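Local structure of alpha-1,2-Mannosidase (Trichoderma reesei, 1HCU) at residues I59-D63 and E486-F490; D63-M68 and L458-L463; S282-K288 and W357-V361; D289-L293 and K334-Y339. The protein hydrolyses alpha-1,2-linked mannose residues and probably trims high-mannose N-glycans on glycoproteins down to the five-mannose form, with calcium as its cofactor. All coordinates share one frame; numbering follows the deposited sequence.

Interaction 1 (I59-D63 and E486-F490); sequences IDGLD and EAHPF
His488 and Asp63 are brought together by two first torsions. In His488, CG lies beside the backbone N and opposite the carbonyl carbon (chi1 -62°), which carries the imidazole over to helix 56-67. In Asp63, CG sits between the backbone N and the carbonyl carbon (chi1 64°), and its carboxylate turns up at the ring edge. Two acids one helical turn apart thus take the two nitrogens of one ring. His488 ND1 donates to Asp63 OD1 at 2.8 Å, and the bond is nearly straight at 169°. His488 NE2 donates to Asp60 OD1 at 2.7 Å, in a more bent bond. Both oxygens lie essentially in the imidazole plane, yet each carboxylate is tilted and receives its hydrogen from above its own plane. The backbone O of Asp60 also lies at the ring edge, 3.3 Å from His488 CE1. One face is closed by the chain's own turn, since Glu486 O stands 3.3 Å above the plane, over the ring centre. Pro489 CD packs 3.4 Å from Asp63 OD1. The other oxygen of Asp60, OD2, lies 2.7 Å from Glu486 OE2, the two carboxylates being nearly coplanar; Ser451 OG is bonded to the same OD2. Asp63 OD1 has a further partner in Ser111 of helix 98-117, so the second acid is held in place as well. His488 thus bonds its turn to helix 56-67, and with both ring nitrogens donating to carboxylates in a buried setting, the geometry is consistent with a doubly protonated, positively charged imidazole that would offset part of the negative charge of Asp60, Asp63 and Glu486.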
# COMPACT_ATOMS: atom_id res chain seq x y z
N ILE A 59 -7.26 -11.30 8.40
CA ILE A 59 -6.78 -10.15 9.16
C ILE A 59 -6.78 -8.87 8.31
O ILE A 59 -7.18 -7.80 8.78
CB ILE A 59 -5.35 -10.40 9.68
CG1 ILE A 59 -5.32 -11.70 10.50
CG2 ILE A 59 -4.88 -9.22 10.53
CD1 ILE A 59 -6.27 -11.71 11.69
N ASP A 60 -6.33 -9.00 7.07
CA ASP A 60 -6.27 -7.88 6.15
C ASP A 60 -7.66 -7.31 5.82
O ASP A 60 -7.79 -6.11 5.60
CB ASP A 60 -5.57 -8.33 4.86
CG ASP A 60 -4.36 -7.47 4.53
OD1 ASP A 60 -3.88 -6.75 5.43
OD2 ASP A 60 -3.88 -7.53 3.38
N GLY A 61 -8.69 -8.16 5.81
CA GLY A 61 -10.03 -7.68 5.50
C GLY A 61 -10.88 -7.25 6.69
O GLY A 61 -11.92 -6.61 6.53
N LEU A 62 -10.42 -7.59 7.89
CA LEU A 62 -11.14 -7.27 9.11
C LEU A 62 -11.61 -5.81 9.22
O LEU A 62 -12.79 -5.56 9.45
CB LEU A 62 -10.28 -7.63 10.32
CG LEU A 62 -10.82 -7.29 11.71
CD1 LEU A 62 -12.20 -7.89 11.88
CD2 LEU A 62 -9.86 -7.81 12.79
N ASP A 63 -10.70 -4.86 9.07
CA ASP A 63 -11.09 -3.47 9.20
C ASP A 63 -11.99 -2.99 8.06
O ASP A 63 -12.83 -2.12 8.25
CB ASP A 63 -9.87 -2.56 9.35
CG ASP A 63 -8.97 -2.56 8.13
OD1 ASP A 63 -8.00 -1.78 8.15
OD2 ASP A 63 -9.22 -3.32 7.17
N GLU A 486 -0.97 -0.67 3.92
CA GLU A 486 -1.90 -1.73 3.51
C GLU A 486 -3.33 -1.27 3.78
O GLU A 486 -4.21 -2.07 4.11
CB GLU A 486 -1.60 -3.03 4.28
CG GLU A 486 -2.29 -4.28 3.74
CD GLU A 486 -1.57 -4.90 2.54
OE1 GLU A 486 -0.62 -4.28 2.01
OE2 GLU A 486 -1.97 -6.01 2.13
N ALA A 487 -3.54 0.03 3.68
CA ALA A 487 -4.85 0.62 3.90
C ALA A 487 -5.44 0.35 5.28
O ALA A 487 -6.66 0.26 5.42
CB ALA A 487 -5.82 0.13 2.82
N HIS A 488 -4.59 0.22 6.29
CA HIS A 488 -5.08 0.00 7.65
C HIS A 488 -4.94 1.32 8.42
O HIS A 488 -3.83 1.73 8.75
CB HIS A 488 -4.29 -1.11 8.35
CG HIS A 488 -4.42 -2.44 7.68
ND1 HIS A 488 -5.64 -2.98 7.33
CD2 HIS A 488 -3.48 -3.32 7.26
CE1 HIS A 488 -5.45 -4.14 6.73
NE2 HIS A 488 -4.15 -4.37 6.67
N PRO A 489 -6.06 1.99 8.71
CA PRO A 489 -6.09 3.26 9.42
C PRO A 489 -5.82 3.19 10.93
O PRO A 489 -6.50 2.46 11.64
CB PRO A 489 -7.49 3.78 9.12
CG PRO A 489 -8.29 2.52 9.15
CD PRO A 489 -7.43 1.58 8.32
N PHE A 490 -4.85 3.97 11.40
CA PHE A 490 -4.51 4.01 12.83
C PHE A 490 -4.90 5.38 13.39
O PHE A 490 -4.85 6.37 12.67
CB PHE A 490 -3.00 3.85 13.03
CG PHE A 490 -2.44 2.58 12.48
CD1 PHE A 490 -1.12 2.52 12.06
CD2 PHE A 490 -3.23 1.44 12.38
CE1 PHE A 490 -0.58 1.34 11.55
CE2 PHE A 490 -2.72 0.26 11.88
CZ PHE A 490 -1.39 0.20 11.46

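Interaction 2 (D63-M68 and L458-L463); sequences DTAILM and LKYAYL
Lys459 NZ reaches two neighbouring residues of helix 56-67 from the facing helix 451-465. It forms a salt bridge with Asp63 OD2 at 2.9 Å, approaching from above the carboxylate plane, and donates to Thr64 OG1 at 3.0 Å. The lysine is folded to do this: CG leaves opposite the backbone N (chi1 171°), and the chain then bends at each of its next three torsions, so that its aliphatic part crosses Leu67 at a slant. There CD lies only 3.3 Å from Leu67 CD1, a tight fit of methylene on methyl, and Leu463 CD2 adds a looser contact to the same methyl. One turn on from Thr64, Met68 lies over a face of Tyr462. Its CG stands 4.0 Å from the ring centroid and 8° off the normal, a CH-pi contact almost directly over the centre, while SD is farther out at 5.1 Å, making a Met-aromatic contact. Met68 CE carries on to Tyr462 CB at 3.9 Å. The two short helical segments run side by side at 17°, their axes 10.2 Å apart, within the (alpha/alpha)7 barrel of family 47. In the next shell, Phe23 of helix 13-33 packs on Thr64, Met68 and Leu458. Lys459 NZ also bonds to Ala455 O and Ala487 O, Thr64 OG1 to Phe454 O, and Asp63 OD1 to His488 ND1. Four oxygens thus surround the ammonium, more than its three hydrogens can serve singly, so one is probably shared; Asp63 probably helps to keep it charged, and both residues tie the helices to the 486-490 turn.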
# COMPACT_ATOMS: atom_id res chain seq x y z
N ASP A 63 -10.70 -4.86 9.07
CA ASP A 63 -11.09 -3.47 9.20
C ASP A 63 -11.99 -2.99 8.06
O ASP A 63 -12.83 -2.12 8.25
CB ASP A 63 -9.87 -2.56 9.35
CG ASP A 63 -8.97 -2.56 8.13
OD1 ASP A 63 -8.00 -1.78 8.15
OD2 ASP A 63 -9.22 -3.32 7.17
N THR A 64 -11.82 -3.57 6.88
CA THR A 64 -12.66 -3.19 5.76
C THR A 64 -14.09 -3.60 6.12
O THR A 64 -15.04 -2.85 5.90
CB THR A 64 -12.22 -3.88 4.45
OG1 THR A 64 -10.88 -3.48 4.12
CG2 THR A 64 -13.15 -3.50 3.31
N ALA A 65 -14.23 -4.78 6.72
CA ALA A 65 -15.53 -5.30 7.13
C ALA A 65 -16.14 -4.41 8.20
O ALA A 65 -17.36 -4.27 8.28
CB ALA A 65 -15.38 -6.73 7.67
N ILE A 66 -15.30 -3.81 9.04
CA ILE A 66 -15.79 -2.93 10.09
C ILE A 66 -16.36 -1.64 9.51
O ILE A 66 -17.44 -1.21 9.90
CB ILE A 66 -14.65 -2.57 11.09
CG1 ILE A 66 -14.28 -3.80 11.92
CG2 ILE A 66 -15.09 -1.44 12.00
CD1 ILE A 66 -13.07 -3.59 12.78
N LEU A 67 -15.64 -1.03 8.57
CA LEU A 67 -16.07 0.22 7.95
C LEU A 67 -17.33 0.05 7.10
O LEU A 67 -18.05 1.01 6.84
CB LEU A 67 -14.95 0.80 7.08
CG LEU A 67 -13.61 1.08 7.78
CD1 LEU A 67 -12.59 1.57 6.77
CD2 LEU A 67 -13.81 2.11 8.88
N MET A 68 -17.58 -1.18 6.66
CA MET A 68 -18.75 -1.48 5.84
C MET A 68 -19.95 -1.86 6.69
O MET A 68 -21.05 -2.02 6.17
CB MET A 68 -18.44 -2.62 4.87
CG MET A 68 -17.45 -2.25 3.77
SD MET A 68 -17.00 -3.68 2.77
CE MET A 68 -16.48 -2.89 1.24
N LEU A 458 -10.87 -2.88 -2.26
CA LEU A 458 -12.28 -2.76 -1.89
C LEU A 458 -12.53 -1.67 -0.84
O LEU A 458 -13.62 -1.09 -0.78
CB LEU A 458 -12.81 -4.12 -1.40
CG LEU A 458 -12.92 -5.20 -2.50
CD1 LEU A 458 -13.35 -6.54 -1.89
CD2 LEU A 458 -13.95 -4.76 -3.54
N LYS A 459 -11.52 -1.38 -0.03
CA LYS A 459 -11.61 -0.36 1.00
C LYS A 459 -11.64 1.04 0.37
O LYS A 459 -12.55 1.83 0.64
CB LYS A 459 -10.40 -0.48 1.95
CG LYS A 459 -10.26 0.65 2.96
CD LYS A 459 -10.80 0.29 4.31
CE LYS A 459 -9.71 -0.06 5.32
NZ LYS A 459 -8.95 -1.31 5.03
N TYR A 460 -10.67 1.37 -0.47
CA TYR A 460 -10.66 2.69 -1.10
C TYR A 460 -11.86 2.88 -2.03
O TYR A 460 -12.45 3.96 -2.05
CB TYR A 460 -9.35 2.92 -1.87
CG TYR A 460 -8.13 3.08 -0.97
CD1 TYR A 460 -8.06 4.11 -0.02
CD2 TYR A 460 -7.06 2.19 -1.04
CE1 TYR A 460 -6.96 4.24 0.83
CE2 TYR A 460 -5.95 2.31 -0.20
CZ TYR A 460 -5.91 3.33 0.73
OH TYR A 460 -4.82 3.43 1.58
N ALA A 461 -12.22 1.83 -2.78
CA ALA A 461 -13.35 1.91 -3.69
C ALA A 461 -14.63 2.25 -2.93
O ALA A 461 -15.44 3.08 -3.36
CB ALA A 461 -13.51 0.59 -4.44
N TYR A 462 -14.81 1.61 -1.78
CA TYR A 462 -15.98 1.84 -0.95
C TYR A 462 -16.01 3.24 -0.34
O TYR A 462 -17.02 3.95 -0.44
CB TYR A 462 -16.01 0.81 0.17
CG TYR A 462 -17.14 1.02 1.13
CD1 TYR A 462 -18.45 0.74 0.75
CD2 TYR A 462 -16.92 1.53 2.40
CE1 TYR A 462 -19.51 0.95 1.61
CE2 TYR A 462 -17.97 1.76 3.28
CZ TYR A 462 -19.26 1.46 2.87
OH TYR A 462 -20.31 1.66 3.72
N LEU A 463 -14.91 3.64 0.29
CA LEU A 463 -14.82 4.94 0.94
C LEU A 463 -15.05 6.13 0.03
O LEU A 463 -15.53 7.17 0.47
CB LEU A 463 -13.46 5.08 1.65
CG LEU A 463 -13.25 4.12 2.83
CD1 LEU A 463 -11.83 4.27 3.39
CD2 LEU A 463 -14.29 4.42 3.91

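Interaction 3 (S282-K288 and W357-V361); sequences SHPSTRK and WVDSV
A single beta bridge between Pro284 and Asp359 joins two loops that leave the ends of sheet strands, and a type I turn from Pro284 to Arg287 follows it. Backbone bonds flank the bridge: Ser360 N donates to His283 O at 2.8 Å, and Ser285 N to Val358 O, also at 2.8 Å. A relay of side chains runs next to them. Trp357 NE1 gives its hydrogen to Ser282 OG at 2.9 Å, almost straight (168°) and in the indole plane, and Ser282 OG passes its own to Asp359 OD1 at 2.9 Å, from well above the carboxylate plane. The serine can serve both because OG stands opposite its backbone N (chi1 -176°), directed at the other loop. Pro284 CG meets the five-membered ring of Trp357 off-centre, 4.2 Å from its centroid, and Ser285 OG nestles against Val358 CB at 3.4 Å. Asp359 OD2 receives Val361 N at 2.7 Å, an Asx turn that sets the course of the chain beyond the bridge. Tyr376 OH, in helix 373-379, bonds to both Ser285 OG and Val358 N. Trp357 packs on Pro303 and Ser305 of strand 300-306 and meets Phe292 of strand 292-297, so the bridged loops make contact with these two strands on the one hand and with helix 373-379 on the other.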
# COMPACT_ATOMS: atom_id res chain seq x y z
N SER A 282 8.13 12.95 -15.70
CA SER A 282 8.47 12.68 -17.09
C SER A 282 7.21 12.70 -17.97
O SER A 282 6.13 12.28 -17.54
CB SER A 282 9.18 11.32 -17.18
OG SER A 282 9.61 11.03 -18.50
N HIS A 283 7.37 13.17 -19.21
CA HIS A 283 6.23 13.25 -20.13
C HIS A 283 6.44 12.40 -21.37
O HIS A 283 7.46 12.51 -22.04
CB HIS A 283 6.00 14.71 -20.55
CG HIS A 283 5.92 15.67 -19.40
ND1 HIS A 283 4.90 15.63 -18.47
CD2 HIS A 283 6.75 16.66 -19.01
CE1 HIS A 283 5.11 16.56 -17.56
NE2 HIS A 283 6.23 17.20 -17.86
N PRO A 284 5.48 11.52 -21.70
CA PRO A 284 5.60 10.66 -22.88
C PRO A 284 5.69 11.52 -24.14
O PRO A 284 4.93 12.47 -24.32
CB PRO A 284 4.31 9.84 -22.86
CG PRO A 284 4.01 9.73 -21.40
CD PRO A 284 4.30 11.14 -20.90
N SER A 285 6.62 11.17 -25.02
CA SER A 285 6.82 11.91 -26.25
C SER A 285 5.54 12.04 -27.11
O SER A 285 5.36 13.04 -27.79
CB SER A 285 7.95 11.28 -27.08
OG SER A 285 7.64 9.95 -27.48
N THR A 286 4.66 11.04 -27.06
CA THR A 286 3.43 11.09 -27.85
C THR A 286 2.25 11.70 -27.11
O THR A 286 1.22 12.00 -27.72
CB THR A 286 3.00 9.69 -28.32
OG1 THR A 286 2.97 8.80 -27.19
CG2 THR A 286 3.96 9.16 -29.37
N ARG A 287 2.39 11.85 -25.80
CA ARG A 287 1.35 12.43 -24.95
C ARG A 287 1.99 13.29 -23.86
O ARG A 287 2.11 12.87 -22.71
CB ARG A 287 0.50 11.32 -24.30
CG ARG A 287 -0.38 10.52 -25.27
CD ARG A 287 -1.51 11.38 -25.86
NE ARG A 287 -2.45 11.81 -24.83
CZ ARG A 287 -3.42 11.04 -24.33
NH1 ARG A 287 -3.58 9.79 -24.75
NH2 ARG A 287 -4.20 11.51 -23.37
N LYS A 288 2.41 14.49 -24.24
CA LYS A 288 3.05 15.40 -23.31
C LYS A 288 2.14 15.77 -22.13
O LYS A 288 2.63 15.99 -21.02
CB LYS A 288 3.48 16.68 -24.04
CG LYS A 288 4.99 16.85 -24.13
CD LYS A 288 5.55 16.34 -25.43
CE LYS A 288 5.20 17.27 -26.58
NZ LYS A 288 5.97 16.87 -27.80
N TRP A 357 7.66 4.46 -21.69
CA TRP A 357 7.43 5.47 -22.71
C TRP A 357 8.76 6.07 -23.15
O TRP A 357 9.82 5.59 -22.77
CB TRP A 357 6.50 6.56 -22.16
CG TRP A 357 7.06 7.27 -20.95
CD1 TRP A 357 7.69 8.48 -20.93
CD2 TRP A 357 7.08 6.79 -19.60
NE1 TRP A 357 8.10 8.79 -19.66
CE2 TRP A 357 7.74 7.77 -18.82
CE3 TRP A 357 6.61 5.63 -18.97
CZ2 TRP A 357 7.94 7.62 -17.44
CZ3 TRP A 357 6.81 5.48 -17.59
CH2 TRP A 357 7.47 6.47 -16.85
N VAL A 358 8.69 7.11 -23.98
CA VAL A 358 9.89 7.79 -24.44
C VAL A 358 9.87 9.16 -23.77
O VAL A 358 8.91 9.92 -23.95
CB VAL A 358 9.89 7.96 -25.97
CG1 VAL A 358 11.17 8.64 -26.41
CG2 VAL A 358 9.76 6.60 -26.66
N ASP A 359 10.90 9.47 -22.99
CA ASP A 359 10.96 10.77 -22.32
C ASP A 359 10.94 11.86 -23.39
O ASP A 359 11.80 11.88 -24.26
CB ASP A 359 12.25 10.88 -21.51
CG ASP A 359 12.29 12.14 -20.68
OD1 ASP A 359 12.18 12.04 -19.43
OD2 ASP A 359 12.44 13.24 -21.26
N SER A 360 9.97 12.77 -23.31
CA SER A 360 9.85 13.84 -24.30
C SER A 360 10.99 14.85 -24.29
O SER A 360 11.22 15.54 -25.28
CB SER A 360 8.54 14.60 -24.13
OG SER A 360 8.56 15.38 -22.95
N VAL A 361 11.70 14.94 -23.17
CA VAL A 361 12.78 15.90 -23.05
C VAL A 361 14.14 15.31 -23.42
O VAL A 361 14.75 15.73 -24.40
CB VAL A 361 12.86 16.48 -21.63
CG1 VAL A 361 14.07 17.39 -21.49
CG2 VAL A 361 11.59 17.25 -21.32

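Interaction 4 (D289-L293 and K334-Y339); sequences DLTFL and KLASSY
Phe292 turns its edge toward the face of Tyr339 in a T-shaped stack, ring centroids 5.3 Å apart and planes at 77°. Phe292 CD1 is the atom that points in, 3.9 Å above the tyrosine plane and over its centre. The same phenyl edge reaches Ser338 O, with CE1 at 3.4 Å. At the edge of the tyrosine ring, in its plane, lies Leu335 O of the same helix. Tyr339 CG stands beside its backbone N and opposite the carbonyl carbon (chi1 -82°), which swings the phenol out to the strand, where its OH accepts from Leu293 N at 3.2 Å in a nearly straight bond. Two residues earlier, just before the strand, the pattern repeats with a shorter reach: Thr291 N donates to Ser338 OG at 2.7 Å, again nearly straight (169°). Leu293 and Leu335 meet through their methyls, the side chains crossing at about a right angle with CD1 of Leu293 4.1 Å from CD2 of Leu335. Lys334 crosses Thr291 at about a right angle, but its ammonium contacts there are too crowded in the model to be trusted in detail. Phe292 is also met by Phe355, edge-to-face, and by Trp357, while Tyr339 OH is bonded to Ser305 OG of strand 300-306. Helix 326-344 therefore supplies side-chain hydroxyls as acceptors to the backbone N-H groups of Thr291 and Leu293. The two bonds of the phenol oxygen hold the position and tilt of that end of the ring, whereas the Phe292 edge over its face is what would hinder rotation.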
# COMPACT_ATOMS: atom_id res chain seq x y z
N ASP A 289 0.84 15.82 -22.38
CA ASP A 289 -0.13 16.16 -21.34
C ASP A 289 -0.09 15.18 -20.18
O ASP A 289 -0.63 15.44 -19.11
CB ASP A 289 -1.57 16.24 -21.91
CG ASP A 289 -2.00 14.95 -22.63
OD1 ASP A 289 -1.47 14.65 -23.74
OD2 ASP A 289 -2.88 14.23 -22.09
N LEU A 290 0.56 14.04 -20.40
CA LEU A 290 0.67 13.03 -19.37
C LEU A 290 1.94 13.18 -18.56
O LEU A 290 2.98 13.61 -19.08
CB LEU A 290 0.66 11.64 -20.00
CG LEU A 290 -0.63 10.82 -19.98
CD1 LEU A 290 -1.88 11.66 -20.10
CD2 LEU A 290 -0.52 9.84 -21.11
N THR A 291 1.87 12.82 -17.29
CA THR A 291 3.03 12.89 -16.43
C THR A 291 3.18 11.62 -15.61
O THR A 291 2.29 11.26 -14.84
CB THR A 291 2.93 14.08 -15.46
OG1 THR A 291 2.89 15.31 -16.20
CG2 THR A 291 4.15 14.09 -14.54
N PHE A 292 4.32 10.94 -15.78
CA PHE A 292 4.63 9.72 -15.03
C PHE A 292 5.92 9.93 -14.24
O PHE A 292 6.65 10.90 -14.46
CB PHE A 292 4.85 8.52 -15.98
CG PHE A 292 3.64 8.16 -16.80
CD1 PHE A 292 2.43 7.85 -16.18
CD2 PHE A 292 3.70 8.15 -18.19
CE1 PHE A 292 1.30 7.54 -16.93
CE2 PHE A 292 2.57 7.83 -18.95
CZ PHE A 292 1.37 7.53 -18.33
N LEU A 293 6.20 9.02 -13.31
CA LEU A 293 7.42 9.11 -12.51
C LEU A 293 8.46 8.13 -13.04
O LEU A 293 8.20 6.92 -13.16
CB LEU A 293 7.12 8.82 -11.03
CG LEU A 293 6.19 9.81 -10.30
CD1 LEU A 293 6.16 9.52 -8.79
CD2 LEU A 293 6.69 11.22 -10.54
N LYS A 334 -2.35 15.56 -10.93
CA LYS A 334 -1.82 15.26 -12.25
C LYS A 334 -1.38 13.80 -12.30
O LYS A 334 -1.58 13.11 -13.30
CB LYS A 334 -0.64 16.20 -12.57
CG LYS A 334 0.07 15.92 -13.89
CD LYS A 334 -0.91 15.94 -15.06
CE LYS A 334 -0.28 15.43 -16.34
NZ LYS A 334 0.58 16.44 -17.02
N LEU A 335 -0.78 13.34 -11.21
CA LEU A 335 -0.29 11.97 -11.12
C LEU A 335 -1.45 10.98 -11.14
O LEU A 335 -1.43 9.99 -11.87
CB LEU A 335 0.53 11.81 -9.84
CG LEU A 335 2.00 11.42 -9.94
CD1 LEU A 335 2.69 12.14 -11.09
CD2 LEU A 335 2.67 11.75 -8.61
N ALA A 336 -2.46 11.25 -10.32
CA ALA A 336 -3.62 10.37 -10.24
C ALA A 336 -4.26 10.26 -11.62
O ALA A 336 -4.63 9.17 -12.07
CB ALA A 336 -4.61 10.93 -9.23
N SER A 337 -4.38 11.40 -12.29
CA SER A 337 -4.98 11.48 -13.61
C SER A 337 -4.15 10.75 -14.66
O SER A 337 -4.70 10.00 -15.48
CB SER A 337 -5.12 12.95 -14.01
OG SER A 337 -5.57 13.06 -15.35
N SER A 338 -2.85 10.97 -14.65
CA SER A 338 -1.98 10.33 -15.63
C SER A 338 -1.97 8.82 -15.52
O SER A 338 -2.07 8.12 -16.53
CB SER A 338 -0.55 10.87 -15.51
OG SER A 338 -0.46 12.17 -16.06
N TYR A 339 -1.87 8.32 -14.29
CA TYR A 339 -1.85 6.89 -14.07
C TYR A 339 -3.21 6.26 -14.37
O TYR A 339 -3.29 5.08 -14.72
CB TYR A 339 -1.38 6.60 -12.64
CG TYR A 339 0.13 6.62 -12.52
CD1 TYR A 339 0.87 5.47 -12.76
CD2 TYR A 339 0.82 7.80 -12.23
CE1 TYR A 339 2.26 5.48 -12.71
CE2 TYR A 339 2.22 7.82 -12.19
CZ TYR A 339 2.93 6.65 -12.43
OH TYR A 339 4.30 6.64 -12.40

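Interactions 1 and 2 form one cluster, their centres 9 Å apart: they share Asp63, which links His488 to Lys459, and Ala487 O lies 2.8 Å from Lys459 NZ. Interactions 3 and 4 make a second, their centres 11 Å apart, with Ser282 N and Phe292 O at 2.8 Å. The clusters come nearest between interactions 2 and 4, about 12 Å apart at their nearest atoms; interaction 1 lies on the opposite side of the chain's centre from interactions 3 and 4. Interaction 1 is closest to the calcium, about 6 Å from the Glu486 side chain, which is equally near the predicted proton donor Glu100. In interaction 4, Tyr339 lies about 8 Å from predicted active-site Glu393, whereas interaction 3 is remote from the annotated sites.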